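Local structure of universal stress protein (Pseudomonas aeruginosa UCBPP-PA14, 7MQ5) at residues Glu20-Ile30 with Leu124-Thr133; Ala225-Gln234 with Asn258-Glu268. The protein is of unknown function but belongs to the universal stress protein family, whose members are generally associated with stress responses and in many cases bind ATP. One frame throughout, in Å; residues are numbered along the deposited sequence. Where two conformers were deposited one is given.

The chain is a tandem pair of alpha/beta halves whose strands join in one mixed sheet. Near the N terminus, helix 22-34 follows strand 9-13; about a hundred residues later strand 123-126 and the linker after it return to that helix, and contact 1 closes this long loop. The linker leads into strand 136-141 and the second half, where contact 2 closes a short loop round strand 240-244 by pairing helix 225-236 with helix 258-264. The two closures follow in series, neither nested nor crossed, with centres about 20 Å apart. They nevertheless meet: Lys127 NZ lies 2.7 Å from Leu267 O, a probable hydrogen bond that ties the linker to the second half.

Contact 1 of 2, residues Glu20-Ile30 with Leu124-Thr133; sequences EGLALKRAQLI and LMTKTARPWT
Arg26 reaches from helix 22-30 into the curve of the linker and grips one carbonyl oxygen end-on: NH1 and NH2 both donate to Arg130 O, each at 2.9 Å, with N-H...O angles of about 140°. A long cationic side chain suits this place, since NE also forms a salt bridge with Asp270 OD2, which accepts from Trp132 NE1 as well. Sharing this carboxylate probably explains how two donors, Arg26 NE and Trp132 NE1, can lie 3.1 Å apart.

The same arginine packs through its carbons. Its chain turns back at chi2, laying CD over one indole face, 3.9 Å from the centroid of the five-membered ring of Trp132, in a CH-pi contact; guanidinium and ring are tilted 37° to each other. CG meets Thr126 CG2 at 3.6 Å, and Leu22 CD1 lies over the rim of the opposite guanidinium face.

Apolar contacts flank this centre. Leu29 CD2 touches Trp132 CB at 3.7 Å, Ile30 leans on the six-membered ring, and Leu22 rests against Ala129, small enough to let the linker approach.

Thr128 OG1 accepts from Arg130 N, an ST turn shaping the linker. Helix 22-34 lies on strands 9-13 and 92-96 through Ala23 and Ala27, and reaches strand 123-126, which sits between 92-96 and 270-274.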
# COMPACT_ATOMS: atom_id res chain seq x y z
N GLU A 20 -1.51 -5.47 19.41
CA GLU A 20 -1.25 -4.22 18.64
C GLU A 20 -2.51 -3.90 17.84
O GLU A 20 -3.32 -4.83 17.58
CB GLU A 20 -0.03 -4.35 17.73
CG GLU A 20 1.29 -4.40 18.47
CD GLU A 20 2.50 -4.32 17.56
OE1 GLU A 20 2.38 -4.73 16.39
OE2 GLU A 20 3.55 -3.80 18.00
N GLY A 21 -2.71 -2.62 17.55
CA GLY A 21 -3.83 -2.16 16.73
C GLY A 21 -3.31 -1.16 15.73
O GLY A 21 -3.81 -0.03 15.70
N LEU A 22 -2.34 -1.57 14.91
CA LEU A 22 -1.72 -0.56 14.01
C LEU A 22 -2.67 -0.18 12.88
O LEU A 22 -2.51 0.93 12.37
CB LEU A 22 -0.36 -1.02 13.48
CG LEU A 22 0.87 -0.63 14.32
CD1 LEU A 22 1.02 0.87 14.44
CD2 LEU A 22 0.81 -1.25 15.70
N ALA A 23 -3.58 -1.06 12.45
CA ALA A 23 -4.48 -0.65 11.34
C ALA A 23 -5.26 0.61 11.73
O ALA A 23 -5.31 1.58 10.97
CB ALA A 23 -5.39 -1.77 10.92
N LEU A 24 -5.85 0.60 12.93
CA LEU A 24 -6.63 1.78 13.36
C LEU A 24 -5.71 2.97 13.62
O LEU A 24 -6.12 4.10 13.35
CB LEU A 24 -7.44 1.43 14.61
CG LEU A 24 -8.37 2.54 15.11
CD1 LEU A 24 -9.35 3.01 14.03
CD2 LEU A 24 -9.12 2.04 16.34
N LYS A 25 -4.49 2.75 14.13
CA LYS A 25 -3.58 3.91 14.35
C LYS A 25 -3.28 4.59 13.01
O LYS A 25 -3.34 5.83 12.94
CB LYS A 25 -2.31 3.46 15.08
CG LYS A 25 -2.51 3.17 16.56
CD LYS A 25 -1.26 2.71 17.27
CE LYS A 25 -1.42 2.70 18.78
NZ LYS A 25 -1.63 4.07 19.30
N ARG A 26 -2.94 3.82 11.98
CA ARG A 26 -2.65 4.48 10.68
C ARG A 26 -3.93 5.18 10.17
O ARG A 26 -3.82 6.28 9.62
CB ARG A 26 -2.20 3.50 9.59
CG ARG A 26 -1.03 2.61 9.94
CD ARG A 26 0.11 3.28 10.63
NE ARG A 26 1.29 2.43 10.59
CZ ARG A 26 2.36 2.60 11.35
NH1 ARG A 26 3.40 1.80 11.18
NH2 ARG A 26 2.39 3.53 12.28
N ALA A 27 -5.09 4.53 10.33
CA ALA A 27 -6.36 5.13 9.83
C ALA A 27 -6.62 6.47 10.54
O ALA A 27 -7.05 7.42 9.88
CB ALA A 27 -7.49 4.16 10.06
N GLN A 28 -6.37 6.52 11.85
CA GLN A 28 -6.59 7.78 12.61
C GLN A 28 -5.63 8.87 12.12
O GLN A 28 -6.02 10.03 12.02
CB GLN A 28 -6.41 7.56 14.11
CG GLN A 28 -7.55 6.81 14.77
CD GLN A 28 -7.16 6.50 16.20
OE1 GLN A 28 -6.38 5.59 16.46
NE2 GLN A 28 -7.66 7.29 17.12
N LEU A 29 -4.39 8.49 11.82
CA LEU A 29 -3.42 9.52 11.36
C LEU A 29 -3.89 10.07 10.02
O LEU A 29 -3.95 11.30 9.86
CB LEU A 29 -2.03 8.90 11.24
CG LEU A 29 -0.93 9.89 10.85
CD1 LEU A 29 -0.68 10.89 11.96
CD2 LEU A 29 0.35 9.16 10.50
N ILE A 30 -4.23 9.18 9.09
CA ILE A 30 -4.65 9.62 7.74
C ILE A 30 -5.93 10.45 7.84
O ILE A 30 -5.95 11.58 7.33
CB ILE A 30 -4.84 8.39 6.83
CG1 ILE A 30 -3.52 7.64 6.60
CG2 ILE A 30 -5.50 8.79 5.52
CD1 ILE A 30 -3.71 6.23 6.09
N LEU A 124 -3.14 -1.01 2.19
CA LEU A 124 -2.02 -0.70 3.09
C LEU A 124 -1.87 -1.86 4.06
O LEU A 124 -2.76 -2.10 4.89
CB LEU A 124 -2.31 0.60 3.85
CG LEU A 124 -1.28 0.98 4.91
CD1 LEU A 124 0.10 1.21 4.30
CD2 LEU A 124 -1.75 2.21 5.67
N MSE A 125 -0.78 -2.62 3.91
CA MSE A 125 -0.43 -3.69 4.81
C MSE A 125 0.54 -3.12 5.84
O MSE A 125 1.64 -2.72 5.46
CB MSE A 125 0.28 -4.82 4.06
CG MSE A 125 -0.57 -5.54 3.04
SE MSE A 125 -2.08 -6.49 3.84
CE MSE A 125 -1.08 -7.56 5.16
N THR A 126 0.13 -3.03 7.10
CA THR A 126 1.02 -2.47 8.11
C THR A 126 1.95 -3.58 8.62
O THR A 126 1.45 -4.65 8.98
CB THR A 126 0.27 -1.71 9.21
OG1 THR A 126 -0.34 -2.60 10.15
CG2 THR A 126 -0.77 -0.77 8.66
N LYS A 127 3.26 -3.32 8.63
CA LYS A 127 4.24 -4.35 9.04
C LYS A 127 5.13 -3.89 10.18
O LYS A 127 5.90 -4.73 10.69
CB LYS A 127 5.10 -4.78 7.85
CG LYS A 127 4.33 -5.31 6.65
CD LYS A 127 5.20 -5.91 5.57
CE LYS A 127 5.70 -7.29 5.94
NZ LYS A 127 6.61 -7.84 4.91
N THR A 128 5.07 -2.62 10.55
CA THR A 128 5.94 -2.10 11.64
C THR A 128 5.06 -1.34 12.64
O THR A 128 4.02 -0.82 12.24
CB THR A 128 7.06 -1.20 11.10
OG1 THR A 128 7.88 -0.79 12.20
CG2 THR A 128 6.56 0.02 10.36
N ALA A 129 5.49 -1.30 13.90
CA ALA A 129 4.77 -0.52 14.92
C ALA A 129 5.34 0.90 15.00
O ALA A 129 4.77 1.72 15.74
CB ALA A 129 4.86 -1.20 16.26
N ARG A 130 6.41 1.18 14.27
CA ARG A 130 6.99 2.54 14.32
C ARG A 130 5.96 3.56 13.85
O ARG A 130 5.24 3.32 12.89
CB ARG A 130 8.23 2.62 13.43
CG ARG A 130 9.42 1.83 13.94
CD ARG A 130 10.54 1.95 12.92
NE ARG A 130 10.29 1.11 11.76
CZ ARG A 130 10.61 1.41 10.50
NH1 ARG A 130 11.12 2.59 10.21
NH2 ARG A 130 10.37 0.55 9.53
N PRO A 131 5.87 4.75 14.49
CA PRO A 131 4.96 5.78 14.02
C PRO A 131 5.40 6.31 12.64
O PRO A 131 6.58 6.32 12.34
CB PRO A 131 5.07 6.88 15.08
CG PRO A 131 6.42 6.65 15.72
CD PRO A 131 6.61 5.15 15.70
N TRP A 132 4.45 6.74 11.83
CA TRP A 132 4.82 7.37 10.54
C TRP A 132 5.41 8.77 10.74
O TRP A 132 6.25 9.16 9.94
CB TRP A 132 3.58 7.51 9.67
CG TRP A 132 3.14 6.25 9.02
CD1 TRP A 132 3.54 4.97 9.28
CD2 TRP A 132 2.10 6.15 8.04
NE1 TRP A 132 2.86 4.09 8.48
CE2 TRP A 132 1.95 4.78 7.73
CE3 TRP A 132 1.27 7.08 7.41
CZ2 TRP A 132 1.03 4.33 6.79
CZ3 TRP A 132 0.36 6.63 6.47
CH2 TRP A 132 0.24 5.28 6.17
N THR A 133 4.91 9.50 11.74
CA THR A 133 5.27 10.92 11.92
C THR A 133 6.78 11.08 11.98
O THR A 133 7.46 10.41 12.79
CB THR A 133 4.52 11.53 13.11
OG1 THR A 133 3.13 11.43 12.81
CG2 THR A 133 4.89 12.97 13.37

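Contact 2 of 2, residues Ala225-Gln234 with Asn258-Glu268; sequences ADVLIPRTAQ and NTAEVVLDTLE
Pro230 of helix 225-234 lies against both Val263 and Leu267, and Ala233 against Leu267. Leu267 CD2 presses on Ala233 CB at 3.5 Å and reaches Pro230 CA too; alanine suits a point where the chains come this close. With Val263 CG1 anti to the backbone N, that methyl meets Ile229 CG2 at 3.8 Å while CG2 faces Pro230 CD; the beta-branched valine can thus touch Ile229 and Pro230 at once. Further toward the N-terminal ends, Thr259 CG2 touches Ala225 CB and Ile229 CD1, and Val262 CG1 packs on Asp226 CB at 3.8 Å.

Polar groups close both ends. Gln234 NE2 donates to Glu268 OE1 at 3.2 Å, almost straight (170°). The bond lies in the amide plane but meets the carboxylate from above, the two planes being 80° apart. A water donates to both Gln234 OE1 and Glu268 OE1, and another links Asp226 OD2 to Asn258 ND2.

Behind this shell, Val263 O accepts from Thr266 N and Leu267 N, which places Leu267. Thr266 OG1 donates to Val262 O at 2.8 Å from above the carbonyl plane, and Thr266 CG2 rests against Pro230 CB. Proline has no N-H to give, and the helix kinks there.

The helices run at 38° to each other on the sheet: Ile229 rests on strands 136-141 and 171-178, Leu264 and Leu267 on strand 240-244.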
# COMPACT_ATOMS: atom_id res chain seq x y z
N ALA A 225 15.38 -5.39 -9.15
CA ALA A 225 14.47 -4.54 -8.33
C ALA A 225 14.03 -5.28 -7.07
O ALA A 225 13.83 -4.63 -6.02
CB ALA A 225 13.28 -4.11 -9.15
N ASP A 226 13.90 -6.60 -7.15
CA ASP A 226 13.44 -7.42 -6.00
C ASP A 226 14.46 -7.34 -4.85
O ASP A 226 14.08 -7.64 -3.71
CB ASP A 226 13.16 -8.87 -6.39
CG ASP A 226 14.37 -9.64 -6.89
OD1 ASP A 226 15.16 -9.06 -7.64
OD2 ASP A 226 14.51 -10.83 -6.52
N VAL A 227 15.73 -7.02 -5.11
CA VAL A 227 16.66 -6.87 -3.94
C VAL A 227 16.98 -5.38 -3.74
O VAL A 227 17.24 -4.98 -2.59
CB VAL A 227 17.95 -7.71 -4.09
CG1 VAL A 227 17.62 -9.18 -4.28
CG2 VAL A 227 18.84 -7.21 -5.22
N LEU A 228 16.91 -4.58 -4.80
CA LEU A 228 17.29 -3.15 -4.64
C LEU A 228 16.23 -2.39 -3.83
O LEU A 228 16.63 -1.54 -3.01
CB LEU A 228 17.49 -2.52 -6.02
CG LEU A 228 18.71 -3.03 -6.79
CD1 LEU A 228 18.79 -2.38 -8.17
CD2 LEU A 228 19.99 -2.78 -6.01
N ILE A 229 14.95 -2.69 -4.03
CA ILE A 229 13.88 -1.96 -3.30
C ILE A 229 14.04 -2.23 -1.80
O ILE A 229 14.11 -1.28 -1.01
CB ILE A 229 12.48 -2.25 -3.87
CG1 ILE A 229 12.34 -1.67 -5.28
CG2 ILE A 229 11.40 -1.74 -2.92
CD1 ILE A 229 11.18 -2.23 -6.06
N PRO A 230 14.12 -3.49 -1.33
CA PRO A 230 14.32 -3.71 0.11
C PRO A 230 15.65 -3.15 0.64
O PRO A 230 15.71 -2.70 1.77
CB PRO A 230 14.23 -5.24 0.26
CG PRO A 230 13.41 -5.68 -0.93
CD PRO A 230 13.81 -4.74 -2.05
N ARG A 231 16.71 -3.17 -0.16
CA ARG A 231 17.99 -2.61 0.37
C ARG A 231 17.82 -1.12 0.67
O ARG A 231 18.31 -0.63 1.70
CB ARG A 231 19.14 -2.77 -0.62
CG ARG A 231 19.64 -4.20 -0.73
CD ARG A 231 20.69 -4.25 -1.82
NE ARG A 231 21.10 -5.60 -2.13
CZ ARG A 231 21.94 -5.89 -3.13
NH1 ARG A 231 22.38 -4.92 -3.92
NH2 ARG A 231 22.30 -7.13 -3.37
N THR A 232 17.17 -0.40 -0.25
CA THR A 232 17.01 1.05 -0.03
C THR A 232 16.08 1.29 1.16
O THR A 232 16.37 2.18 1.97
CB THR A 232 16.53 1.72 -1.31
OG1 THR A 232 17.47 1.42 -2.34
CG2 THR A 232 16.36 3.21 -1.15
N ALA A 233 15.01 0.51 1.27
CA ALA A 233 14.10 0.68 2.42
C ALA A 233 14.87 0.46 3.72
O ALA A 233 14.68 1.23 4.68
CB ALA A 233 12.94 -0.27 2.32
N GLN A 234 15.72 -0.55 3.75
CA GLN A 234 16.46 -0.87 4.99
C GLN A 234 17.47 0.25 5.30
O GLN A 234 17.57 0.69 6.45
CB GLN A 234 17.17 -2.22 4.85
CG GLN A 234 17.84 -2.66 6.14
CD GLN A 234 16.86 -2.96 7.23
OE1 GLN A 234 16.92 -2.38 8.32
NE2 GLN A 234 15.91 -3.84 6.93
N ASN A 258 6.63 -10.86 -10.00
CA ASN A 258 7.73 -11.34 -9.13
C ASN A 258 8.29 -10.22 -8.24
O ASN A 258 8.58 -10.49 -7.06
CB ASN A 258 8.88 -11.94 -9.92
CG ASN A 258 9.95 -12.51 -9.01
OD1 ASN A 258 9.74 -13.53 -8.36
ND2 ASN A 258 11.11 -11.86 -8.97
N THR A 259 8.49 -9.02 -8.79
CA THR A 259 9.14 -7.98 -7.94
C THR A 259 8.27 -7.71 -6.71
O THR A 259 8.79 -7.74 -5.59
CB THR A 259 9.41 -6.68 -8.71
OG1 THR A 259 10.37 -6.99 -9.73
CG2 THR A 259 9.93 -5.56 -7.84
N ALA A 260 6.98 -7.45 -6.93
CA ALA A 260 6.11 -7.13 -5.78
C ALA A 260 5.99 -8.34 -4.85
O ALA A 260 5.94 -8.13 -3.63
CB ALA A 260 4.77 -6.62 -6.26
N GLU A 261 5.97 -9.56 -5.39
CA GLU A 261 5.88 -10.76 -4.51
C GLU A 261 7.07 -10.80 -3.55
O GLU A 261 6.88 -10.91 -2.32
CB GLU A 261 5.84 -12.04 -5.34
CG GLU A 261 4.52 -12.28 -6.05
CD GLU A 261 4.49 -13.55 -6.88
OE1 GLU A 261 5.56 -14.16 -7.08
OE2 GLU A 261 3.40 -13.94 -7.32
N VAL A 262 8.27 -10.66 -4.10
CA VAL A 262 9.49 -10.74 -3.24
C VAL A 262 9.53 -9.55 -2.28
O VAL A 262 9.77 -9.76 -1.08
CB VAL A 262 10.76 -10.82 -4.10
CG1 VAL A 262 12.01 -10.75 -3.24
CG2 VAL A 262 10.77 -12.07 -4.97
N VAL A 263 9.30 -8.34 -2.77
CA VAL A 263 9.39 -7.13 -1.90
C VAL A 263 8.37 -7.23 -0.75
O VAL A 263 8.72 -6.92 0.40
CB VAL A 263 9.22 -5.87 -2.78
CG1 VAL A 263 9.03 -4.61 -1.97
CG2 VAL A 263 10.37 -5.75 -3.76
N LEU A 264 7.14 -7.62 -1.04
CA LEU A 264 6.10 -7.66 0.02
C LEU A 264 6.44 -8.67 1.12
O LEU A 264 6.04 -8.44 2.26
CB LEU A 264 4.75 -8.00 -0.63
CG LEU A 264 3.94 -6.78 -1.06
CD1 LEU A 264 2.94 -7.12 -2.16
CD2 LEU A 264 3.27 -6.14 0.15
N ASP A 265 7.16 -9.73 0.77
CA ASP A 265 7.56 -10.78 1.74
C ASP A 265 8.89 -10.45 2.42
O ASP A 265 9.31 -11.25 3.26
CB ASP A 265 7.67 -12.15 1.06
CG ASP A 265 6.39 -12.97 1.02
OD1 ASP A 265 5.37 -12.54 1.62
OD2 ASP A 265 6.41 -14.04 0.39
N THR A 266 9.51 -9.31 2.08
CA THR A 266 10.86 -8.95 2.60
C THR A 266 10.84 -7.64 3.38
O THR A 266 11.56 -7.51 4.37
CB THR A 266 11.88 -8.84 1.45
OG1 THR A 266 11.85 -10.05 0.70
CG2 THR A 266 13.30 -8.56 1.91
N LEU A 267 10.06 -6.67 2.93
CA LEU A 267 10.08 -5.34 3.57
C LEU A 267 9.67 -5.43 5.04
O LEU A 267 8.77 -6.23 5.38
CB LEU A 267 9.13 -4.40 2.84
CG LEU A 267 9.59 -3.92 1.46
CD1 LEU A 267 8.44 -3.22 0.76
CD2 LEU A 267 10.79 -2.99 1.56
N GLU A 268 10.28 -4.58 5.85
CA GLU A 268 9.94 -4.42 7.28
C GLU A 268 9.10 -3.15 7.45
O GLU A 268 8.53 -2.97 8.53
CB GLU A 268 11.21 -4.40 8.12
CG GLU A 268 11.99 -5.71 8.04
CD GLU A 268 13.23 -5.82 8.91
OE1 GLU A 268 13.89 -4.80 9.15
OE2 GLU A 268 13.52 -6.95 9.36
O HOH W 1 13.45 -13.01 -7.39
O HOH W 2 16.39 -3.76 10.59